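Local coordinates for protein 432aa long hypothetical deoxyribodipyrimidine photolyase (Sulfolobus tokodaii, PDB 2E0I) that probably repairs ultraviolet-damaged DNA by using light to split cyclobutane pyrimidine dimers, and binds two FAD molecules, at residues Y21-C26 against G160-T165; L11-N16 against D63-K68; N73-E78 against S84-K89. One frame throughout, in Å; residues are numbered along the deposited sequence.

Interaction 1: Y21-C26 against G160-T165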
loop_
_atom_site.group_PDB
_atom_site.type_symbol
_atom_site.label_atom_id
_atom_site.label_comp_id
_atom_site.label_asym_id
_atom_site.label_seq_id
_atom_site.Cartn_x
_atom_site.Cartn_y
_atom_site.Cartn_z
ATOM N N TYR A 21 19.471 -16.235 2.632
ATOM C CA TYR A 21 19.680 -17.471 3.367
ATOM C C TYR A 21 19.534 -18.659 2.442
ATOM O O TYR A 21 20.311 -19.606 2.510
ATOM C CB TYR A 21 18.688 -17.601 4.516
ATOM C CG TYR A 21 19.052 -16.789 5.727
ATOM C CD1 TYR A 21 18.389 -15.601 6.018
ATOM C CD2 TYR A 21 20.059 -17.211 6.591
ATOM C CE1 TYR A 21 18.717 -14.853 7.145
ATOM C CE2 TYR A 21 20.398 -16.472 7.719
ATOM C CZ TYR A 21 19.722 -15.296 7.990
ATOM O OH TYR A 21 20.041 -14.569 9.112
ATOM N N ALA A 22 18.543 -18.607 1.565
ATOM C CA ALA A 22 18.326 -19.701 0.634
ATOM C C ALA A 22 19.564 -19.941 -0.222
ATOM O O ALA A 22 20.014 -21.073 -0.379
ATOM C CB ALA A 22 17.135 -19.398 -0.257
ATOM N N LEU A 23 20.114 -18.865 -0.770
ATOM C CA LEU A 23 21.287 -18.959 -1.634
ATOM C C LEU A 23 22.545 -19.477 -0.943
ATOM O O LEU A 23 23.357 -20.179 -1.547
ATOM C CB LEU A 23 21.569 -17.593 -2.269
ATOM C CG LEU A 23 20.596 -17.188 -3.381
ATOM C CD1 LEU A 23 20.777 -15.715 -3.720
ATOM C CD2 LEU A 23 20.820 -18.074 -4.606
ATOM N N SER A 24 22.703 -19.137 0.326
ATOM C CA SER A 24 23.879 -19.559 1.054
ATOM C C SER A 24 23.721 -20.921 1.725
ATOM O O SER A 24 24.716 -21.608 1.971
ATOM C CB SER A 24 24.249 -18.500 2.094
ATOM O OG SER A 24 23.262 -18.414 3.104
ATOM N N GLU A 25 22.485 -21.323 2.010
ATOM C CA GLU A 25 22.255 -22.606 2.670
ATOM C C GLU A 25 22.024 -23.801 1.745
ATOM O O GLU A 25 22.218 -24.932 2.170
ATOM C CB GLU A 25 21.089 -22.498 3.660
ATOM C CG GLU A 25 21.338 -21.556 4.833
ATOM C CD GLU A 25 20.194 -21.555 5.855
ATOM O OE1 GLU A 25 20.275 -20.804 6.860
ATOM O OE2 GLU A 25 19.210 -22.306 5.661
ATOM N N CYS A 26 21.602 -23.576 0.502
ATOM C CA CYS A 26 21.379 -24.698 -0.418
ATOM C C CYS A 26 22.315 -24.608 -1.614
ATOM O O CYS A 26 22.930 -23.568 -1.858
ATOM C CB CYS A 26 19.929 -24.743 -0.938
ATOM S SG CYS A 26 18.611 -24.294 0.246
ATOM N N GLY A 160 25.022 -17.370 -4.818
ATOM C CA GLY A 160 24.523 -18.738 -4.807
ATOM C C GLY A 160 24.277 -19.238 -6.221
ATOM O O GLY A 160 24.918 -18.774 -7.167
ATOM N N SER A 161 23.360 -20.186 -6.384
ATOM C CA SER A 161 23.064 -20.712 -7.714
ATOM C C SER A 161 21.578 -20.835 -7.970
ATOM O O SER A 161 20.859 -21.491 -7.220
ATOM C CB SER A 161 23.713 -22.085 -7.921
ATOM O OG SER A 161 25.082 -21.965 -8.263
ATOM N N PHE A 162 21.118 -20.210 -9.042
ATOM C CA PHE A 162 19.711 -20.279 -9.388
ATOM C C PHE A 162 19.440 -21.397 -10.395
ATOM O O PHE A 162 20.032 -21.429 -11.479
ATOM C CB PHE A 162 19.249 -18.943 -9.972
ATOM C CG PHE A 162 19.052 -17.863 -8.947
ATOM C CD1 PHE A 162 17.936 -17.866 -8.118
ATOM C CD2 PHE A 162 19.969 -16.830 -8.830
ATOM C CE1 PHE A 162 17.734 -16.850 -7.188
ATOM C CE2 PHE A 162 19.780 -15.807 -7.903
ATOM C CZ PHE A 162 18.658 -15.816 -7.079
ATOM N N ASP A 163 18.543 -22.308 -10.030
ATOM C CA ASP A 163 18.167 -23.403 -10.913
ATOM C C ASP A 163 16.767 -23.147 -11.502
ATOM O O ASP A 163 16.119 -22.148 -11.188
ATOM C CB ASP A 163 18.202 -24.726 -10.151
ATOM C CG ASP A 163 18.077 -25.928 -11.067
ATOM O OD1 ASP A 163 18.682 -25.899 -12.169
ATOM O OD2 ASP A 163 17.385 -26.902 -10.678
ATOM N N VAL A 164 16.304 -24.048 -12.359
ATOM C CA VAL A 164 15.004 -23.896 -13.000
ATOM C C VAL A 164 14.240 -25.209 -13.023
ATOM O O VAL A 164 14.820 -26.274 -12.841
ATOM C CB VAL A 164 15.181 -23.410 -14.453
ATOM C CG1 VAL A 164 13.865 -23.438 -15.197
ATOM C CG2 VAL A 164 15.768 -22.011 -14.450
ATOM N N THR A 165 12.932 -25.125 -13.224
ATOM C CA THR A 165 12.092 -26.307 -13.318
ATOM C C THR A 165 11.446 -26.223 -14.677
ATOM O O THR A 165 10.645 -25.331 -14.932
ATOM C CB THR A 165 10.982 -26.325 -12.266
ATOM O OG1 THR A 165 11.556 -26.531 -10.974
ATOM C CG2 THR A 165 9.999 -27.443 -12.555
#
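Helix 17-25 of the parallel alpha/beta domain packs the side chain of Leu23, in its last turn, against Gly160, Ser161 and Phe162 of the extended segment 160-165. Methyl CD2 of Leu23 lies over one face of the Phe162 ring, displaced toward the rim, in a CH-pi contact 4.1 Å from the ring centroid and 15° off the ring normal. The other methyl, Leu23 CD1, approaches the far end of the same ring, 4.0 Å from Phe162 CZ. With CG of Leu23 anti to the carbonyl carbon (chi1 -74°), CD2 also reaches the backbone at Ser161, where it stands 3.8 Å from N. Gly160 has no side chain to intrude here, and its CA comes 3.8 Å from Leu23 O. In this Rossmann-like domain, characteristic of photolyases, the helix links strand 2-7 to strand 28-35, and segment 160-165 runs beside the latter, Ser161 and Asp163 sharing backbone hydrogen bonds with Val29. Phe162 reaches Pro31 of that strand, while Leu23 touches Val29. The helix closes with Tyr21 O accepting from both Glu25 N and Ser24 OG, the hydroxyl 3.2 Å from Tyr21 O, before Cys26 forms its disulfide with Cys3.

Interaction 2: L11-N16 against D63-K68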
loop_
_atom_site.group_PDB
_atom_site.type_symbol
_atom_site.label_atom_id
_atom_site.label_comp_id
_atom_site.label_asym_id
_atom_site.label_seq_id
_atom_site.Cartn_x
_atom_site.Cartn_y
_atom_site.Cartn_z
ATOM N N LEU A 11 9.840 -8.462 -4.614
ATOM C CA LEU A 11 10.264 -8.576 -6.005
ATOM C C LEU A 11 11.619 -7.977 -6.383
ATOM O O LEU A 11 11.689 -6.991 -7.128
ATOM C CB LEU A 11 9.163 -8.002 -6.897
ATOM C CG LEU A 11 7.760 -8.509 -6.544
ATOM C CD1 LEU A 11 6.798 -8.135 -7.633
ATOM C CD2 LEU A 11 7.769 -10.014 -6.371
ATOM N N ARG A 12 12.691 -8.597 -5.884
ATOM C CA ARG A 12 14.053 -8.142 -6.150
ATOM C C ARG A 12 15.013 -9.253 -5.779
ATOM O O ARG A 12 14.629 -10.187 -5.070
ATOM C CB ARG A 12 14.377 -6.913 -5.301
ATOM C CG ARG A 12 14.296 -7.191 -3.823
ATOM C CD ARG A 12 14.735 -6.013 -2.972
ATOM N NE ARG A 12 14.861 -6.395 -1.565
ATOM C CZ ARG A 12 13.838 -6.565 -0.735
ATOM N NH1 ARG A 12 12.597 -6.376 -1.168
ATOM N NH2 ARG A 12 14.055 -6.940 0.522
ATOM N N LEU A 13 16.256 -9.149 -6.246
ATOM C CA LEU A 13 17.278 -10.146 -5.935
ATOM C C LEU A 13 18.320 -9.572 -4.979
ATOM O O LEU A 13 19.129 -10.307 -4.427
ATOM C CB LEU A 13 17.965 -10.614 -7.207
ATOM C CG LEU A 13 17.100 -11.247 -8.293
ATOM C CD1 LEU A 13 18.018 -11.817 -9.371
ATOM C CD2 LEU A 13 16.227 -12.345 -7.701
ATOM N N GLU A 14 18.284 -8.256 -4.785
ATOM C CA GLU A 14 19.212 -7.552 -3.901
ATOM C C GLU A 14 18.630 -7.369 -2.513
ATOM O O GLU A 14 17.470 -7.020 -2.361
ATOM C CB GLU A 14 19.530 -6.170 -4.465
ATOM C CG GLU A 14 20.360 -6.159 -5.745
ATOM C CD GLU A 14 21.810 -6.588 -5.522
ATOM O OE1 GLU A 14 22.345 -6.379 -4.406
ATOM O OE2 GLU A 14 22.422 -7.119 -6.473
ATOM N N ASP A 15 19.453 -7.585 -1.501
ATOM C CA ASP A 15 19.041 -7.444 -0.107
ATOM C C ASP A 15 17.689 -8.071 0.182
ATOM O O ASP A 15 16.776 -7.431 0.687
ATOM C CB ASP A 15 19.037 -5.967 0.329
ATOM C CG ASP A 15 18.889 -5.801 1.855
ATOM O OD1 ASP A 15 19.561 -6.534 2.626
ATOM O OD2 ASP A 15 18.105 -4.929 2.292
ATOM N N ASN A 16 17.568 -9.343 -0.151
ATOM C CA ASN A 16 16.343 -10.070 0.108
ATOM C C ASN A 16 16.748 -11.117 1.133
ATOM O O ASN A 16 17.407 -12.101 0.796
ATOM C CB ASN A 16 15.836 -10.724 -1.172
ATOM C CG ASN A 16 14.518 -11.435 -0.973
ATOM O OD1 ASN A 16 13.616 -11.327 -1.804
ATOM N ND2 ASN A 16 14.399 -12.180 0.127
ATOM N N ASP A 63 13.960 -10.885 -15.839
ATOM C CA ASP A 63 15.126 -10.558 -16.644
ATOM C C ASP A 63 16.371 -10.710 -15.810
ATOM O O ASP A 63 17.364 -11.261 -16.270
ATOM C CB ASP A 63 15.042 -9.133 -17.161
ATOM C CG ASP A 63 13.895 -8.943 -18.112
ATOM O OD1 ASP A 63 13.661 -7.788 -18.545
ATOM O OD2 ASP A 63 13.227 -9.962 -18.422
ATOM N N GLU A 64 16.325 -10.217 -14.581
ATOM C CA GLU A 64 17.477 -10.321 -13.708
ATOM C C GLU A 64 17.852 -11.776 -13.499
ATOM O O GLU A 64 19.033 -12.109 -13.366
ATOM C CB GLU A 64 17.179 -9.648 -12.377
ATOM C CG GLU A 64 17.010 -8.157 -12.532
ATOM C CD GLU A 64 18.249 -7.484 -13.116
ATOM O OE1 GLU A 64 18.121 -6.371 -13.671
ATOM O OE2 GLU A 64 19.356 -8.065 -13.014
ATOM N N LEU A 65 16.846 -12.645 -13.486
ATOM C CA LEU A 65 17.076 -14.069 -13.304
ATOM C C LEU A 65 17.655 -14.719 -14.562
ATOM O O LEU A 65 18.452 -15.662 -14.477
ATOM C CB LEU A 65 15.772 -14.766 -12.892
ATOM C CG LEU A 65 15.343 -14.534 -11.437
ATOM C CD1 LEU A 65 13.993 -15.170 -11.171
ATOM C CD2 LEU A 65 16.387 -15.112 -10.504
ATOM N N ARG A 66 17.261 -14.218 -15.729
ATOM C CA ARG A 66 17.768 -14.777 -16.972
ATOM C C ARG A 66 19.228 -14.410 -17.141
ATOM O O ARG A 66 19.988 -15.136 -17.776
ATOM C CB ARG A 66 16.934 -14.296 -18.164
ATOM C CG ARG A 66 15.570 -14.943 -18.201
ATOM C CD ARG A 66 14.729 -14.537 -19.390
ATOM N NE ARG A 66 13.381 -15.093 -19.255
ATOM C CZ ARG A 66 13.037 -16.354 -19.522
ATOM N NH1 ARG A 66 13.939 -17.212 -19.962
ATOM N NH2 ARG A 66 11.789 -16.771 -19.311
ATOM N N LYS A 67 19.625 -13.290 -16.549
ATOM C CA LYS A 67 21.009 -12.848 -16.632
ATOM C C LYS A 67 21.853 -13.695 -15.694
ATOM O O LYS A 67 23.048 -13.453 -15.532
ATOM C CB LYS A 67 21.130 -11.372 -16.242
ATOM C CG LYS A 67 20.439 -10.419 -17.190
ATOM C CD LYS A 67 20.467 -8.996 -16.650
ATOM C CE LYS A 67 19.717 -8.039 -17.579
ATOM N NZ LYS A 67 19.624 -6.645 -17.041
ATOM N N LYS A 68 21.217 -14.679 -15.065
ATOM C CA LYS A 68 21.906 -15.579 -14.147
ATOM C C LYS A 68 21.641 -17.022 -14.539
ATOM O O LYS A 68 21.720 -17.936 -13.706
ATOM C CB LYS A 68 21.449 -15.339 -12.714
ATOM C CG LYS A 68 21.715 -13.935 -12.271
ATOM C CD LYS A 68 21.624 -13.775 -10.776
ATOM C CE LYS A 68 22.105 -12.389 -10.400
ATOM N NZ LYS A 68 22.222 -12.211 -8.938
#
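The carbonyl oxygen of Asp15 is gripped by two nitrogens of one guanidinium, NE and NH2 of Arg12, within the loop whose Leu13 packs against Glu64 and Leu65. The NH2 bond to Asp15 O is the straighter, 2.8 Å long with an N-H...O angle of 156°. Arg12 NE is 3.1 Å from Asp15 O and more bent, at 138°. The oxygen lies in the guanidinium plane, and both nitrogens reach it from the same face of its carbonyl, consistent with a loop that curls back on its own arginine side chain. NH2 also makes a salt bridge with Asp126, and NH1 a hydrogen bond to Gly223 O, while the Asp15 carboxylate pairs with Arg228.

Across the contact everything converges on Leu13. Its CG stands beside the backbone N (chi1 -59°), directing methyl CD1 at helix 48-66, where it is 3.8 Å from Glu64 CB and equally far from Leu65 CD2. Leu13 CD2 meets the same Leu65 methyl, so both branches of one leucine rest on a single branch of the other. Glu64 offers only its CB: the chain bends at chi2 and leads its carboxylate away to a salt bridge with Arg190. At the margin, Lys68 NZ comes 4.2 Å from Leu13 CD1.

The loop joins strand 2-7 to helix 17-25, with Asn16 immediately preceding that helix. Leu13 touches Phe7 of the strand and Leu61 of helix 48-66, so it bridges the two, while Leu11 packs nearer the start of the same helix, on Met54 and Leu58.

Interaction 3: N73-E78 against S84-K89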
loop_
_atom_site.group_PDB
_atom_site.type_symbol
_atom_site.label_atom_id
_atom_site.label_comp_id
_atom_site.label_asym_id
_atom_site.label_seq_id
_atom_site.Cartn_x
_atom_site.Cartn_y
_atom_site.Cartn_z
ATOM N N ASN A 73 10.093 -19.131 -12.178
ATOM C CA ASN A 73 9.276 -20.327 -12.335
ATOM C C ASN A 73 7.888 -20.015 -11.799
ATOM O O ASN A 73 7.703 -19.882 -10.587
ATOM C CB ASN A 73 9.897 -21.475 -11.542
ATOM C CG ASN A 73 11.232 -21.923 -12.115
ATOM O OD1 ASN A 73 11.290 -22.708 -13.065
ATOM N ND2 ASN A 73 12.314 -21.410 -11.547
ATOM N N VAL A 74 6.914 -19.908 -12.700
ATOM C CA VAL A 74 5.553 -19.563 -12.301
ATOM C C VAL A 74 4.579 -20.733 -12.208
ATOM O O VAL A 74 4.581 -21.634 -13.043
ATOM C CB VAL A 74 4.961 -18.506 -13.254
ATOM C CG1 VAL A 74 3.566 -18.117 -12.800
ATOM C CG2 VAL A 74 5.874 -17.288 -13.301
ATOM N N PHE A 75 3.741 -20.695 -11.176
ATOM C CA PHE A 75 2.731 -21.716 -10.924
ATOM C C PHE A 75 1.408 -21.024 -10.669
ATOM O O PHE A 75 1.381 -19.830 -10.386
ATOM C CB PHE A 75 3.118 -22.538 -9.702
ATOM C CG PHE A 75 4.354 -23.363 -9.900
ATOM C CD1 PHE A 75 4.266 -24.637 -10.455
ATOM C CD2 PHE A 75 5.612 -22.856 -9.565
ATOM C CE1 PHE A 75 5.414 -25.401 -10.680
ATOM C CE2 PHE A 75 6.772 -23.608 -9.781
ATOM C CZ PHE A 75 6.673 -24.887 -10.343
ATOM N N PHE A 76 0.312 -21.765 -10.755
ATOM C CA PHE A 76 -0.996 -21.168 -10.529
ATOM C C PHE A 76 -1.804 -21.985 -9.541
ATOM O O PHE A 76 -1.759 -23.218 -9.566
ATOM C CB PHE A 76 -1.758 -21.046 -11.855
ATOM C CG PHE A 76 -3.108 -20.412 -11.718
ATOM C CD1 PHE A 76 -3.234 -19.033 -11.569
ATOM C CD2 PHE A 76 -4.259 -21.203 -11.688
ATOM C CE1 PHE A 76 -4.488 -18.444 -11.388
ATOM C CE2 PHE A 76 -5.514 -20.630 -11.507
ATOM C CZ PHE A 76 -5.629 -19.243 -11.356
ATOM N N GLY A 77 -2.541 -21.289 -8.674
ATOM C CA GLY A 77 -3.369 -21.947 -7.676
ATOM C C GLY A 77 -3.164 -21.386 -6.281
ATOM O O GLY A 77 -2.423 -20.426 -6.090
ATOM N N GLU A 78 -3.830 -21.971 -5.292
ATOM C CA GLU A 78 -3.664 -21.520 -3.920
ATOM C C GLU A 78 -2.308 -22.010 -3.426
ATOM O O GLU A 78 -1.990 -23.189 -3.537
ATOM C CB GLU A 78 -4.794 -22.070 -3.042
ATOM C CG GLU A 78 -6.189 -21.607 -3.478
ATOM C CD GLU A 78 -7.295 -22.077 -2.545
ATOM O OE1 GLU A 78 -8.479 -21.955 -2.930
ATOM O OE2 GLU A 78 -6.985 -22.562 -1.430
ATOM N N SER A 84 1.880 -28.420 -2.297
ATOM C CA SER A 84 1.437 -29.784 -2.186
ATOM C C SER A 84 1.602 -30.591 -3.493
ATOM O O SER A 84 2.223 -31.644 -3.486
ATOM C CB SER A 84 -0.019 -29.782 -1.723
ATOM O OG SER A 84 -0.508 -31.098 -1.560
ATOM N N ARG A 85 1.082 -30.095 -4.612
ATOM C CA ARG A 85 1.168 -30.835 -5.873
ATOM C C ARG A 85 2.540 -30.904 -6.525
ATOM O O ARG A 85 2.962 -31.961 -6.990
ATOM C CB ARG A 85 0.201 -30.255 -6.910
ATOM C CG ARG A 85 -1.109 -29.758 -6.343
ATOM C CD ARG A 85 -2.256 -30.007 -7.292
ATOM N NE ARG A 85 -3.385 -29.142 -6.990
ATOM C CZ ARG A 85 -3.398 -27.842 -7.269
ATOM N NH1 ARG A 85 -2.338 -27.282 -7.855
ATOM N NH2 ARG A 85 -4.465 -27.101 -6.969
ATOM N N PHE A 86 3.243 -29.781 -6.549
ATOM C CA PHE A 86 4.529 -29.717 -7.225
ATOM C C PHE A 86 5.841 -29.831 -6.439
ATOM O O PHE A 86 6.832 -30.324 -6.978
ATOM C CB PHE A 86 4.577 -28.429 -8.050
ATOM C CG PHE A 86 3.452 -28.293 -9.045
ATOM C CD1 PHE A 86 3.560 -28.836 -10.327
ATOM C CD2 PHE A 86 2.294 -27.586 -8.710
ATOM C CE1 PHE A 86 2.535 -28.672 -11.261
ATOM C CE2 PHE A 86 1.256 -27.414 -9.636
ATOM C CZ PHE A 86 1.378 -27.957 -10.916
ATOM N N PHE A 87 5.877 -29.390 -5.187
ATOM C CA PHE A 87 7.140 -29.435 -4.451
ATOM C C PHE A 87 7.323 -30.531 -3.401
ATOM O O PHE A 87 8.264 -30.490 -2.618
ATOM C CB PHE A 87 7.388 -28.077 -3.789
ATOM C CG PHE A 87 7.058 -26.899 -4.664
ATOM C CD1 PHE A 87 7.372 -26.903 -6.023
ATOM C CD2 PHE A 87 6.454 -25.773 -4.124
ATOM C CE1 PHE A 87 7.089 -25.803 -6.826
ATOM C CE2 PHE A 87 6.171 -24.669 -4.923
ATOM C CZ PHE A 87 6.490 -24.689 -6.275
ATOM N N ASN A 88 6.433 -31.508 -3.379
ATOM C CA ASN A 88 6.523 -32.584 -2.402
ATOM C C ASN A 88 7.899 -33.262 -2.309
ATOM O O ASN A 88 8.221 -33.864 -1.280
ATOM C CB ASN A 88 5.438 -33.628 -2.694
ATOM C CG ASN A 88 5.250 -33.865 -4.182
ATOM O OD1 ASN A 88 6.169 -34.309 -4.876
ATOM N ND2 ASN A 88 4.057 -33.554 -4.683
ATOM N N LYS A 89 8.723 -33.161 -3.352
ATOM C CA LYS A 89 10.031 -33.816 -3.307
ATOM C C LYS A 89 11.246 -32.906 -3.116
ATOM O O LYS A 89 12.389 -33.370 -3.167
ATOM C CB LYS A 89 10.232 -34.663 -4.565
ATOM C CG LYS A 89 9.229 -35.809 -4.717
ATOM C CD LYS A 89 9.587 -36.723 -5.895
ATOM C CE LYS A 89 9.688 -35.962 -7.220
ATOM N NZ LYS A 89 8.402 -35.303 -7.605
#
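Phe75, Phe86 and Phe87 all carry CG beside the backbone N and anti to the carbonyl carbon (chi1 -66° in Phe75), a rotation that brings the three rings together as an aromatic cluster. Phe87 meets Phe75 edge-to-face, with planes at 88° and centroids 5.1 Å apart. Its edge points at the Phe75 face, and Phe87 CZ stands 3.7 Å above that plane, toward the rim. Phe86 is turned differently: its plane makes 49° with that of Phe75, and it receives Phe75 CD1 over the centre of one face, 3.9 Å above the plane. Phe75 thus presents a face to Phe87, while its CD1 and CE1 meet the Phe86 ring obliquely. An alanine in place of Phe75 would probably leave the edge of Phe87 and the face of Phe86 without their shared ring, opening a gap between strand and helix. Beyond the rings, Asn88 ND2 turns back to bond Ser84 O at 2.9 Å, tying the turn after the helix to its last residues. Strand 73-76 lies at one edge of the parallel sheet, bonded to strand 28-35, whose Val32 touches Phe75; the chain continues through Gly77 and Glu78 into helix 79-86, which with the residue following it packs back on the strand through this cluster.

Overall arrangement
Interactions 1 and 2 form one continuous apolar patch, their centres 12 Å apart: Phe162 CD1 lies 4.0 Å from Leu65 CD2, and Phe162 CE2 is equally close to Lys68 CD. Interaction 3 is nested in the chain loop closed by interaction 1, and Asn73 joins them, with Thr165 N 2.9 Å from Asn73 OD1 in a probable hydrogen bond. Interactions 2 and 3 do not touch, their nearest atoms being about 6 Å apart, although helix 48-66 leads on to strand 73-76. Interaction 3 includes the edge strand of the parallel sheet, and interactions 1 and 2 pack elements beside it. The side chain of Phe76 is about 7 Å from a bound FAD, and that of Leu65 about 14 Å.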